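Local coordinates for protein putative PLP-dependent aminotransferase (Bacillus cereus ATCC 10987, PDB 3JU7) that probably acts as a pyridoxal-phosphate-dependent aminotransferase of the DegT/DnrJ/EryC1/StrS family, moving amino groups between substrates with the help of that cofactor, at residues 23-28 with 35-40; 44-49 with 54-59; 81-84 with 90-93; 322-327 with 335-340. All coordinates share one frame; numbering follows the deposited sequence.

Contact 1: 23-28 with 35-40; sequences KEIDAS and GPINQR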
loop_
_atom_site.group_PDB
_atom_site.type_symbol
_atom_site.label_atom_id
_atom_site.label_comp_id
_atom_site.label_asym_id
_atom_site.label_seq_id
_atom_site.Cartn_x
_atom_site.Cartn_y
_atom_site.Cartn_z
ATOM N N LYS A 23 23.482 5.366 0.810
ATOM C CA LYS A 23 24.612 5.188 -0.116
ATOM C C LYS A 23 24.632 3.772 -0.678
ATOM O O LYS A 23 24.855 3.578 -1.862
ATOM C CB LYS A 23 25.974 5.495 0.519
ATOM C CG LYS A 23 26.178 6.950 0.971
ATOM C CD LYS A 23 25.858 8.052 -0.068
ATOM C CE LYS A 23 26.987 8.323 -1.074
ATOM N NZ LYS A 23 26.910 9.752 -1.558
ATOM N N GLU A 24 24.401 2.770 0.156
ATOM C CA GLU A 24 24.332 1.404 -0.359
ATOM C C GLU A 24 23.283 1.262 -1.458
ATOM O O GLU A 24 23.532 0.631 -2.487
ATOM C CB GLU A 24 23.964 0.447 0.736
ATOM C CG GLU A 24 25.084 0.045 1.616
ATOM C CD GLU A 24 24.641 -1.081 2.518
ATOM O OE1 GLU A 24 24.396 -2.194 2.000
ATOM O OE2 GLU A 24 24.517 -0.836 3.728
ATOM N N ILE A 25 22.089 1.819 -1.214
ATOM C CA ILE A 25 21.026 1.724 -2.183
ATOM C C ILE A 25 21.441 2.359 -3.494
ATOM O O ILE A 25 21.201 1.797 -4.563
ATOM C CB ILE A 25 19.746 2.424 -1.703
ATOM C CG1 ILE A 25 19.095 1.626 -0.559
ATOM C CG2 ILE A 25 18.787 2.549 -2.844
ATOM C CD1 ILE A 25 18.180 2.394 0.352
ATOM N N ASP A 26 22.047 3.534 -3.425
ATOM C CA ASP A 26 22.460 4.249 -4.631
ATOM C C ASP A 26 23.560 3.482 -5.368
ATOM O O ASP A 26 23.572 3.494 -6.597
ATOM C CB ASP A 26 22.974 5.663 -4.317
ATOM C CG ASP A 26 21.857 6.648 -3.991
ATOM O OD1 ASP A 26 20.701 6.358 -4.358
ATOM O OD2 ASP A 26 22.157 7.717 -3.391
ATOM N N ALA A 27 24.469 2.832 -4.624
ATOM C CA ALA A 27 25.505 2.028 -5.261
ATOM C C ALA A 27 24.915 0.751 -5.876
ATOM O O ALA A 27 25.342 0.334 -6.920
ATOM C CB ALA A 27 26.628 1.687 -4.297
ATOM N N SER A 28 23.896 0.163 -5.261
ATOM C CA SER A 28 23.388 -1.124 -5.735
ATOM C C SER A 28 22.396 -0.998 -6.895
ATOM O O SER A 28 22.141 -1.964 -7.612
ATOM C CB SER A 28 22.693 -1.851 -4.581
ATOM O OG SER A 28 21.363 -1.347 -4.452
ATOM N N GLY A 35 14.508 -6.107 -1.793
ATOM C CA GLY A 35 15.917 -5.863 -1.966
ATOM C C GLY A 35 16.782 -6.237 -0.767
ATOM O O GLY A 35 16.296 -6.652 0.281
ATOM N N PRO A 36 18.091 -6.108 -0.925
ATOM C CA PRO A 36 19.004 -6.603 0.110
ATOM C C PRO A 36 18.873 -5.887 1.461
ATOM O O PRO A 36 19.155 -6.486 2.472
ATOM C CB PRO A 36 20.409 -6.334 -0.474
ATOM C CG PRO A 36 20.219 -5.765 -1.787
ATOM C CD PRO A 36 18.779 -5.555 -2.094
ATOM N N ILE A 37 18.482 -4.614 1.464
ATOM C CA ILE A 37 18.345 -3.833 2.703
ATOM C C ILE A 37 17.084 -4.306 3.394
ATOM O O ILE A 37 17.082 -4.548 4.607
ATOM C CB ILE A 37 18.368 -2.304 2.405
ATOM C CG1 ILE A 37 19.783 -1.923 1.967
ATOM C CG2 ILE A 37 17.936 -1.439 3.620
ATOM C CD1 ILE A 37 19.773 -0.766 1.091
ATOM N N ASN A 38 16.027 -4.521 2.622
ATOM C CA ASN A 38 14.827 -5.142 3.194
ATOM C C ASN A 38 15.115 -6.531 3.763
ATOM O O ASN A 38 14.711 -6.859 4.876
ATOM C CB ASN A 38 13.744 -5.226 2.159
ATOM C CG ASN A 38 12.388 -5.556 2.757
ATOM O OD1 ASN A 38 11.654 -4.672 3.232
ATOM N ND2 ASN A 38 12.033 -6.826 2.709
ATOM N N GLN A 39 15.839 -7.359 3.034
ATOM C CA GLN A 39 16.191 -8.670 3.585
ATOM C C GLN A 39 17.004 -8.488 4.863
ATOM O O GLN A 39 16.808 -9.236 5.822
ATOM C CB GLN A 39 17.012 -9.521 2.635
ATOM C CG GLN A 39 16.344 -9.927 1.324
ATOM C CD GLN A 39 17.355 -10.483 0.326
ATOM O OE1 GLN A 39 18.207 -11.332 0.685
ATOM N NE2 GLN A 39 17.286 -10.011 -0.923
ATOM N N ARG A 40 17.931 -7.526 4.869
ATOM C CA ARG A 40 18.795 -7.323 6.049
ATOM C C ARG A 40 17.934 -6.923 7.228
ATOM O O ARG A 40 18.097 -7.429 8.322
ATOM C CB ARG A 40 19.868 -6.258 5.802
ATOM C CG ARG A 40 20.894 -6.121 6.939
ATOM C CD ARG A 40 21.877 -4.950 6.727
ATOM N NE ARG A 40 22.489 -5.081 5.420
ATOM C CZ ARG A 40 23.010 -4.105 4.697
ATOM N NH1 ARG A 40 23.055 -2.859 5.144
ATOM N NH2 ARG A 40 23.517 -4.400 3.515
#

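Contact 2: 44-49 with 54-59; sequences TIMSGF and GAVTTV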
loop_
_atom_site.group_PDB
_atom_site.type_symbol
_atom_site.label_atom_id
_atom_site.label_comp_id
_atom_site.label_asym_id
_atom_site.label_seq_id
_atom_site.Cartn_x
_atom_site.Cartn_y
_atom_site.Cartn_z
ATOM N N THR A 44 17.475 -8.956 10.672
ATOM C CA THR A 44 17.803 -8.276 11.922
ATOM C C THR A 44 16.670 -8.417 12.896
ATOM O O THR A 44 16.896 -8.521 14.096
ATOM C CB THR A 44 18.068 -6.774 11.664
ATOM O OG1 THR A 44 19.253 -6.655 10.858
ATOM C CG2 THR A 44 18.237 -5.991 12.961
ATOM N N ILE A 45 15.436 -8.390 12.384
ATOM C CA ILE A 45 14.270 -8.594 13.237
ATOM C C ILE A 45 14.206 -10.059 13.752
ATOM O O ILE A 45 13.949 -10.312 14.926
ATOM C CB ILE A 45 12.992 -8.212 12.488
ATOM C CG1 ILE A 45 12.949 -6.686 12.279
ATOM C CG2 ILE A 45 11.761 -8.631 13.284
ATOM C CD1 ILE A 45 11.897 -6.262 11.270
HETATM N N MSE A 46 14.456 -11.012 12.869
HETATM C CA MSE A 46 14.398 -12.438 13.241
HETATM C C MSE A 46 15.411 -12.769 14.321
HETATM O O MSE A 46 15.098 -13.437 15.297
HETATM C CB MSE A 46 14.578 -13.340 11.999
HETATM C CG MSE A 46 13.365 -13.350 11.104
HETATM SE SE MSE A 46 11.756 -13.887 12.053
HETATM C CE MSE A 46 12.504 -15.490 12.871
ATOM N N SER A 47 16.615 -12.247 14.169
ATOM C CA SER A 47 17.652 -12.455 15.165
ATOM C C SER A 47 17.421 -11.662 16.426
ATOM O O SER A 47 17.626 -12.147 17.532
ATOM C CB SER A 47 19.001 -12.036 14.614
ATOM O OG SER A 47 19.397 -12.980 13.663
ATOM N N GLY A 48 17.030 -10.418 16.245
ATOM C CA GLY A 48 16.927 -9.489 17.355
ATOM C C GLY A 48 15.696 -9.733 18.188
ATOM O O GLY A 48 15.778 -9.709 19.405
ATOM N N PHE A 49 14.556 -9.980 17.542
ATOM C CA PHE A 49 13.323 -10.128 18.288
ATOM C C PHE A 49 12.775 -11.548 18.391
ATOM O O PHE A 49 12.262 -11.921 19.455
ATOM C CB PHE A 49 12.245 -9.200 17.712
ATOM C CG PHE A 49 12.495 -7.729 17.973
ATOM C CD1 PHE A 49 13.069 -7.287 19.143
ATOM C CD2 PHE A 49 12.109 -6.781 17.057
ATOM C CE1 PHE A 49 13.289 -5.925 19.367
ATOM C CE2 PHE A 49 12.319 -5.419 17.296
ATOM C CZ PHE A 49 12.909 -5.001 18.440
ATOM N N GLY A 54 10.423 -18.884 13.296
ATOM C CA GLY A 54 9.393 -18.292 12.473
ATOM C C GLY A 54 10.018 -17.457 11.354
ATOM O O GLY A 54 11.203 -17.617 11.006
ATOM N N ALA A 55 9.209 -16.557 10.811
ATOM C CA ALA A 55 9.596 -15.752 9.679
ATOM C C ALA A 55 8.795 -14.468 9.680
ATOM O O ALA A 55 7.654 -14.414 10.178
ATOM C CB ALA A 55 9.362 -16.510 8.370
ATOM N N VAL A 56 9.378 -13.441 9.072
ATOM C CA VAL A 56 8.695 -12.177 8.929
ATOM C C VAL A 56 8.721 -11.690 7.475
ATOM O O VAL A 56 9.621 -12.058 6.657
ATOM C CB VAL A 56 9.344 -11.069 9.817
ATOM C CG1 VAL A 56 9.277 -11.424 11.344
ATOM C CG2 VAL A 56 10.755 -10.816 9.349
ATOM N N THR A 57 7.748 -10.835 7.146
ATOM C CA THR A 57 7.880 -10.054 5.935
ATOM C C THR A 57 7.497 -8.607 6.186
ATOM O O THR A 57 6.535 -8.326 6.920
ATOM C CB THR A 57 7.057 -10.628 4.776
ATOM O OG1 THR A 57 7.452 -9.940 3.588
ATOM C CG2 THR A 57 5.477 -10.469 5.033
ATOM N N THR A 58 8.246 -7.676 5.591
ATOM C CA THR A 58 7.832 -6.266 5.629
ATOM C C THR A 58 6.631 -6.092 4.699
ATOM O O THR A 58 6.412 -6.926 3.826
ATOM C CB THR A 58 8.948 -5.330 5.221
ATOM O OG1 THR A 58 9.362 -5.633 3.881
ATOM C CG2 THR A 58 10.173 -5.463 6.183
ATOM N N VAL A 59 5.814 -5.065 4.951
ATOM C CA VAL A 59 4.729 -4.673 4.044
ATOM C C VAL A 59 4.704 -3.146 3.992
ATOM O O VAL A 59 5.329 -2.501 4.823
ATOM C CB VAL A 59 3.369 -5.224 4.469
ATOM C CG1 VAL A 59 3.363 -6.744 4.314
ATOM C CG2 VAL A 59 3.032 -4.797 5.905
#

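Contact 3: 81-84 with 90-93; sequences ALMP and ATPL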
loop_
_atom_site.group_PDB
_atom_site.type_symbol
_atom_site.label_atom_id
_atom_site.label_comp_id
_atom_site.label_asym_id
_atom_site.label_seq_id
_atom_site.Cartn_x
_atom_site.Cartn_y
_atom_site.Cartn_z
ATOM N N ALA A 81 -15.739 -11.889 9.865
ATOM C CA ALA A 81 -14.474 -11.728 10.599
ATOM C C ALA A 81 -14.858 -11.314 12.027
ATOM O O ALA A 81 -15.402 -10.215 12.220
ATOM C CB ALA A 81 -13.593 -10.649 9.949
ATOM N N LEU A 82 -14.649 -12.191 13.007
ATOM C CA LEU A 82 -15.021 -11.881 14.409
ATOM C C LEU A 82 -13.883 -11.036 15.010
ATOM O O LEU A 82 -12.711 -11.440 14.987
ATOM C CB LEU A 82 -15.231 -13.155 15.225
ATOM C CG LEU A 82 -16.555 -13.883 15.081
ATOM C CD1 LEU A 82 -17.009 -13.998 13.605
ATOM C CD2 LEU A 82 -16.420 -15.234 15.770
HETATM N N MSE A 83 -14.218 -9.837 15.462
HETATM C CA MSE A 83 -13.231 -8.902 15.982
HETATM C C MSE A 83 -13.886 -7.975 16.996
HETATM O O MSE A 83 -15.090 -7.851 17.053
HETATM C CB MSE A 83 -12.636 -8.057 14.848
HETATM C CG MSE A 83 -13.706 -7.249 14.103
HETATM SE SE MSE A 83 -13.058 -6.138 12.655
HETATM C CE MSE A 83 -12.330 -7.495 11.495
ATOM N N PRO A 84 -13.081 -7.284 17.778
ATOM C CA PRO A 84 -13.655 -6.261 18.638
ATOM C C PRO A 84 -14.129 -5.048 17.844
ATOM O O PRO A 84 -13.620 -4.805 16.739
ATOM C CB PRO A 84 -12.481 -5.874 19.520
ATOM C CG PRO A 84 -11.279 -6.122 18.635
ATOM C CD PRO A 84 -11.625 -7.430 17.979
ATOM N N ALA A 90 -8.906 0.599 10.666
ATOM C CA ALA A 90 -8.141 -0.246 9.765
ATOM C C ALA A 90 -8.564 -1.738 9.873
ATOM O O ALA A 90 -8.601 -2.461 8.833
ATOM C CB ALA A 90 -6.608 -0.062 10.019
ATOM N N THR A 91 -8.949 -2.206 11.080
ATOM C CA THR A 91 -9.222 -3.645 11.263
ATOM C C THR A 91 -10.486 -4.071 10.546
ATOM O O THR A 91 -10.444 -5.000 9.747
ATOM C CB THR A 91 -9.289 -4.080 12.750
ATOM O OG1 THR A 91 -8.213 -3.471 13.468
ATOM C CG2 THR A 91 -9.212 -5.622 12.876
ATOM N N PRO A 92 -11.635 -3.419 10.821
ATOM C CA PRO A 92 -12.785 -3.874 10.017
ATOM C C PRO A 92 -12.667 -3.549 8.506
ATOM O O PRO A 92 -13.163 -4.306 7.656
ATOM C CB PRO A 92 -13.989 -3.150 10.662
ATOM C CG PRO A 92 -13.390 -1.959 11.427
ATOM C CD PRO A 92 -12.018 -2.455 11.854
ATOM N N LEU A 93 -12.043 -2.426 8.162
ATOM C CA LEU A 93 -11.838 -2.101 6.741
ATOM C C LEU A 93 -11.057 -3.191 6.043
ATOM O O LEU A 93 -11.387 -3.583 4.910
ATOM C CB LEU A 93 -11.124 -0.766 6.575
ATOM C CG LEU A 93 -11.978 0.444 6.968
ATOM C CD1 LEU A 93 -11.079 1.649 7.031
ATOM C CD2 LEU A 93 -13.250 0.642 6.063
#

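Contact 4: 322-327 with 335-340; sequences SCHQQV and TDLTRT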
loop_
_atom_site.group_PDB
_atom_site.type_symbol
_atom_site.label_atom_id
_atom_site.label_comp_id
_atom_site.label_asym_id
_atom_site.label_seq_id
_atom_site.Cartn_x
_atom_site.Cartn_y
_atom_site.Cartn_z
ATOM N N SER A 322 -16.446 4.017 19.012
ATOM C CA SER A 322 -15.893 2.741 18.631
ATOM C C SER A 322 -16.361 2.422 17.218
ATOM O O SER A 322 -17.285 3.088 16.705
ATOM C CB SER A 322 -16.345 1.647 19.591
ATOM O OG SER A 322 -15.299 1.321 20.472
ATOM N N CYS A 323 -15.781 1.378 16.613
ATOM C CA CYS A 323 -16.086 1.048 15.217
ATOM C C CYS A 323 -17.576 0.878 15.016
ATOM O O CYS A 323 -18.110 1.432 14.080
ATOM C CB CYS A 323 -15.321 -0.189 14.705
ATOM S SG CYS A 323 -13.540 0.132 14.546
ATOM N N HIS A 324 -18.236 0.123 15.897
ATOM C CA HIS A 324 -19.643 -0.179 15.733
ATOM C C HIS A 324 -20.477 1.085 15.807
ATOM O O HIS A 324 -21.611 1.092 15.349
ATOM C CB HIS A 324 -20.133 -1.224 16.767
ATOM C CG HIS A 324 -20.399 -0.686 18.152
ATOM N ND1 HIS A 324 -19.402 -0.494 19.086
ATOM C CD2 HIS A 324 -21.561 -0.403 18.789
ATOM C CE1 HIS A 324 -19.930 -0.077 20.222
ATOM N NE2 HIS A 324 -21.241 0.012 20.060
ATOM N N GLN A 325 -19.912 2.145 16.391
ATOM C CA GLN A 325 -20.589 3.453 16.503
ATOM C C GLN A 325 -20.300 4.406 15.321
ATOM O O GLN A 325 -20.976 5.413 15.153
ATOM C CB GLN A 325 -20.195 4.124 17.833
ATOM C CG GLN A 325 -20.516 3.240 19.051
ATOM C CD GLN A 325 -19.956 3.772 20.336
ATOM O OE1 GLN A 325 -18.857 4.341 20.355
ATOM N NE2 GLN A 325 -20.709 3.590 21.443
ATOM N N GLN A 326 -19.292 4.089 14.521
ATOM C CA GLN A 326 -18.932 4.917 13.365
ATOM C C GLN A 326 -19.795 4.592 12.174
ATOM O O GLN A 326 -20.212 3.437 11.979
ATOM C CB GLN A 326 -17.462 4.746 12.993
ATOM C CG GLN A 326 -16.606 5.287 14.060
ATOM C CD GLN A 326 -15.144 5.193 13.793
ATOM O OE1 GLN A 326 -14.677 5.354 12.673
ATOM N NE2 GLN A 326 -14.402 4.960 14.843
ATOM N N VAL A 327 -20.056 5.625 11.377
ATOM C CA VAL A 327 -21.012 5.544 10.277
ATOM C C VAL A 327 -20.834 4.287 9.446
ATOM O O VAL A 327 -21.786 3.560 9.179
ATOM C CB VAL A 327 -20.914 6.807 9.388
ATOM C CG1 VAL A 327 -21.650 6.615 8.027
ATOM C CG2 VAL A 327 -21.441 8.016 10.166
ATOM N N THR A 335 -22.396 -9.132 18.945
ATOM C CA THR A 335 -22.926 -9.625 20.196
ATOM C C THR A 335 -23.406 -8.358 20.887
ATOM O O THR A 335 -23.219 -7.263 20.359
ATOM C CB THR A 335 -21.804 -10.185 21.036
ATOM O OG1 THR A 335 -20.899 -9.103 21.365
ATOM C CG2 THR A 335 -21.044 -11.281 20.237
ATOM N N ASP A 336 -24.023 -8.494 22.049
ATOM C CA ASP A 336 -24.229 -7.361 22.941
ATOM C C ASP A 336 -22.878 -6.692 23.191
ATOM O O ASP A 336 -21.862 -7.372 23.390
ATOM C CB ASP A 336 -24.803 -7.833 24.270
ATOM C CG ASP A 336 -25.090 -6.677 25.218
ATOM O OD1 ASP A 336 -24.173 -6.252 25.964
ATOM O OD2 ASP A 336 -26.263 -6.215 25.237
ATOM N N LEU A 337 -22.871 -5.357 23.187
ATOM C CA LEU A 337 -21.638 -4.566 23.291
ATOM C C LEU A 337 -21.651 -3.622 24.507
ATOM O O LEU A 337 -21.020 -2.556 24.520
ATOM C CB LEU A 337 -21.388 -3.824 21.958
ATOM C CG LEU A 337 -21.019 -4.722 20.761
ATOM C CD1 LEU A 337 -20.822 -3.952 19.479
ATOM C CD2 LEU A 337 -19.738 -5.526 21.088
ATOM N N THR A 338 -22.318 -4.042 25.569
ATOM C CA THR A 338 -22.448 -3.184 26.763
ATOM C C THR A 338 -21.111 -2.716 27.358
ATOM O O THR A 338 -20.974 -1.564 27.753
ATOM C CB THR A 338 -23.281 -3.865 27.862
ATOM O OG1 THR A 338 -24.621 -4.066 27.385
ATOM C CG2 THR A 338 -23.290 -3.011 29.125
ATOM N N ARG A 339 -20.124 -3.594 27.425
ATOM C CA ARG A 339 -18.824 -3.184 27.968
ATOM C C ARG A 339 -18.067 -2.233 27.036
ATOM O O ARG A 339 -17.453 -1.243 27.503
ATOM C CB ARG A 339 -17.984 -4.402 28.324
ATOM C CG ARG A 339 -18.599 -5.169 29.454
ATOM C CD ARG A 339 -17.947 -6.509 29.677
ATOM N NE ARG A 339 -18.307 -7.514 28.672
ATOM C CZ ARG A 339 -17.808 -8.752 28.654
ATOM N NH1 ARG A 339 -16.927 -9.134 29.563
ATOM N NH2 ARG A 339 -18.169 -9.603 27.728
ATOM N N THR A 340 -18.113 -2.522 25.727
ATOM C CA THR A 340 -17.459 -1.662 24.722
ATOM C C THR A 340 -18.044 -0.259 24.837
ATOM O O THR A 340 -17.327 0.726 24.850
ATOM C CB THR A 340 -17.635 -2.224 23.260
ATOM O OG1 THR A 340 -17.209 -3.603 23.210
ATOM C CG2 THR A 340 -16.792 -1.446 22.245
#

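Contact 1: 23-28 with 35-40
A pair of consecutive helices, 19-28 and 36-48, is tied near the turn between them by a salt bridge from E24 to R40. The two helical segments run roughly antiparallel, their axes inclined at 140° and 11.4 Å apart at closest approach. R40 presents its guanidinium end-on: NH2 reaches E24 OE1 at 2.8 Å, and NH1 reaches E24 OE2 at 2.9 Å. Both bonds are nearly straight, both oxygens use their syn lone pairs, and the carboxylate and guanidinium planes lie 17° apart. Such a two-point grip fixes the rotation of both flat groups. R40 gets there by sending CG opposite its backbone N (chi1 -173°) and then bending at chi3.

Beneath this bridge the buried side chains of I25 and I37 cross at about a right angle, but I25 CG1 and I37 CD1 are modelled too close, leaving the fit doubtful. I37 also packs on A240 and I244 of helix 237-248. A bound calcium ion lies about 7 Å from the E24 side chain; nearby D20 is a calcium ligand in a crystal of this protein, though not in this chain. Two consecutive helices, oblique and roughly antiparallel, are thus joined by a bidentate Arg-Glu salt bridge.

Contact 2: 44-49 with 54-59
I45 O accepts the backbone N of F49 at 2.7 Å, a bond that closes the last turn of helix 36-48, while the I45 side chain faces V56 on the following strand. This is an alpha-beta connection: the helix ends, a short loop reverses the chain, and strand 55-59 returns beneath it. The short segments approach to 8.5 Å between axes, at 143° between their directions. Strand 55-59 is an outermost strand, within this chain, of a four-stranded mixed sheet and pairs antiparallel with strand 199-203; helix 36-48 packs on it at that edge of the sheet.

The selenomethionine M46 has the largest share of the contact and touches G54, A55 and V56. Its chain bends at both chi2 (-56°) and chi3 (-50°), which folds the end back along the start of the strand rather than letting it project outward. M46 SE then rests 3.6 Å from V56 CG1 and 3.7 Å from A55 CA, and M46 CG lies 4.0 Å from V56 CG2; the M46 and V56 side chains run alongside each other, head to tail. I45 CG2 adds a looser touch to V56 CG1 at 4.2 Å. L200 and Y202 of the neighbouring strand also meet V56, completing an apolar layer between helix and sheet. The tightest approach comes at the beginning of segment 54-59, where M46 CE sits 3.1 Å from G54 O.

Contact 3: 81-84 with 90-93
The backbones of strand 80-84 and helix 90-97 come nearest within these segments at M83 and P92, whose CA atoms are 7.8 Å apart, and the M83 side chain bridges the distance. M83 is a selenomethionine, whose CB is directed toward the helix. The two elements open a beta-alpha-beta crossover that continues into strand 101-105, which pairs in parallel with strand 80-84.

M83 CG is lodged between the backbone N and the carbonyl carbon (chi1 59°), the chain then runs extended through chi2, and a bend at chi3 turns the terminal methyl aside. As a result the selenium rather than the methyl meets P92: M83 SE is 3.5 Å from P92 CA and 3.7 Å from P92 CB. It also faces P92 N, at 3.6 Å, a nitrogen that carries no hydrogen. The methyl lies by T91, with M83 CE 3.6 Å from T91 O, and both M83 SE and M83 CE touch T91 CG2 at 3.9 Å, as the M83 and T91 side chains pass side by side, pointing opposite ways.

T91 meets M83 with its CG2 branch, while its hydroxyl OG1 is hydrogen-bonded to D161 and to T87. P102 and F104 of strand 101-105 and A95 of the helix pack on M83 as well. L93 points away from the strand and packs on G230 of the second subunit. Between strand and helix the attraction is therefore essentially dispersive; the residue is methionine in the natural protein, and its sulfur would probably make the same contact, whereas the polar bonds of T91 are directed elsewhere in the chain.

Contact 4: 322-327 with 335-340
H324 and L337 form the dense part of this contact, a CH-pi contact between a short 3-10 turn at 323-325 and the start of helix 338-346. L337 CD1 sits 3.6 Å from the centroid of the H324 ring, only 14° off its normal. The opposite face is covered by the aliphatic chain of Q325, whose CG lies 3.4 Å above the plane, so the imidazole is sandwiched between two hydrocarbon groups. With chi1 at 79°, H324 CG stands between its own backbone N and carbonyl carbon, which swings the ring out toward the helix. Its nitrogens look elsewhere: ND1 is hydrogen-bonded to S85, and NE2 more weakly to N341.

T340 CG2 fills in beside the ring, 3.6 Å from S322 OG and 4.0 Å from H324 CE1. The T340 hydroxyl turns instead to D106, and S322 OG bonds to F319 O. The same Q325 that covers the ring folds its amide back, S322 N donating to Q325 OE1, and thus braces the turn that carries H324.

Away from this buried patch the character changes. D336 and T338 are exposed and do not reach segment 322-327; D336 accepts from T338 in an Asx turn just before the helix, next to L337, the N-cap residue. R339 leads off to salt bridges with D106 and D115. In the Asx turn a single oxygen, D336 OD1, receives two donors: T338 N at 2.9 Å, from above the carboxylate plane, and T338 OG1 at 2.6 Å, on the syn lone pair.

How the contacts relate
The four contacts follow one another along the chain, each closing before the next opens, and fall into two groups. Contacts 1 and 2 share helix 36-48, have centres about 17 Å apart and are joined directly by a probable hydrogen bond between N38 OD1 and T58 OG1. Contacts 3 and 4, with centres about 12 Å apart, meet through P92 and C323, although more than 220 residues separate them in sequence. Strand 101-105 packs against both. The centres of contacts 1 and 4 are about 45 Å apart, on opposite sides of the chain's centre. Contacts 1, 3 and 4 touch the second subunit; contact 2 does not.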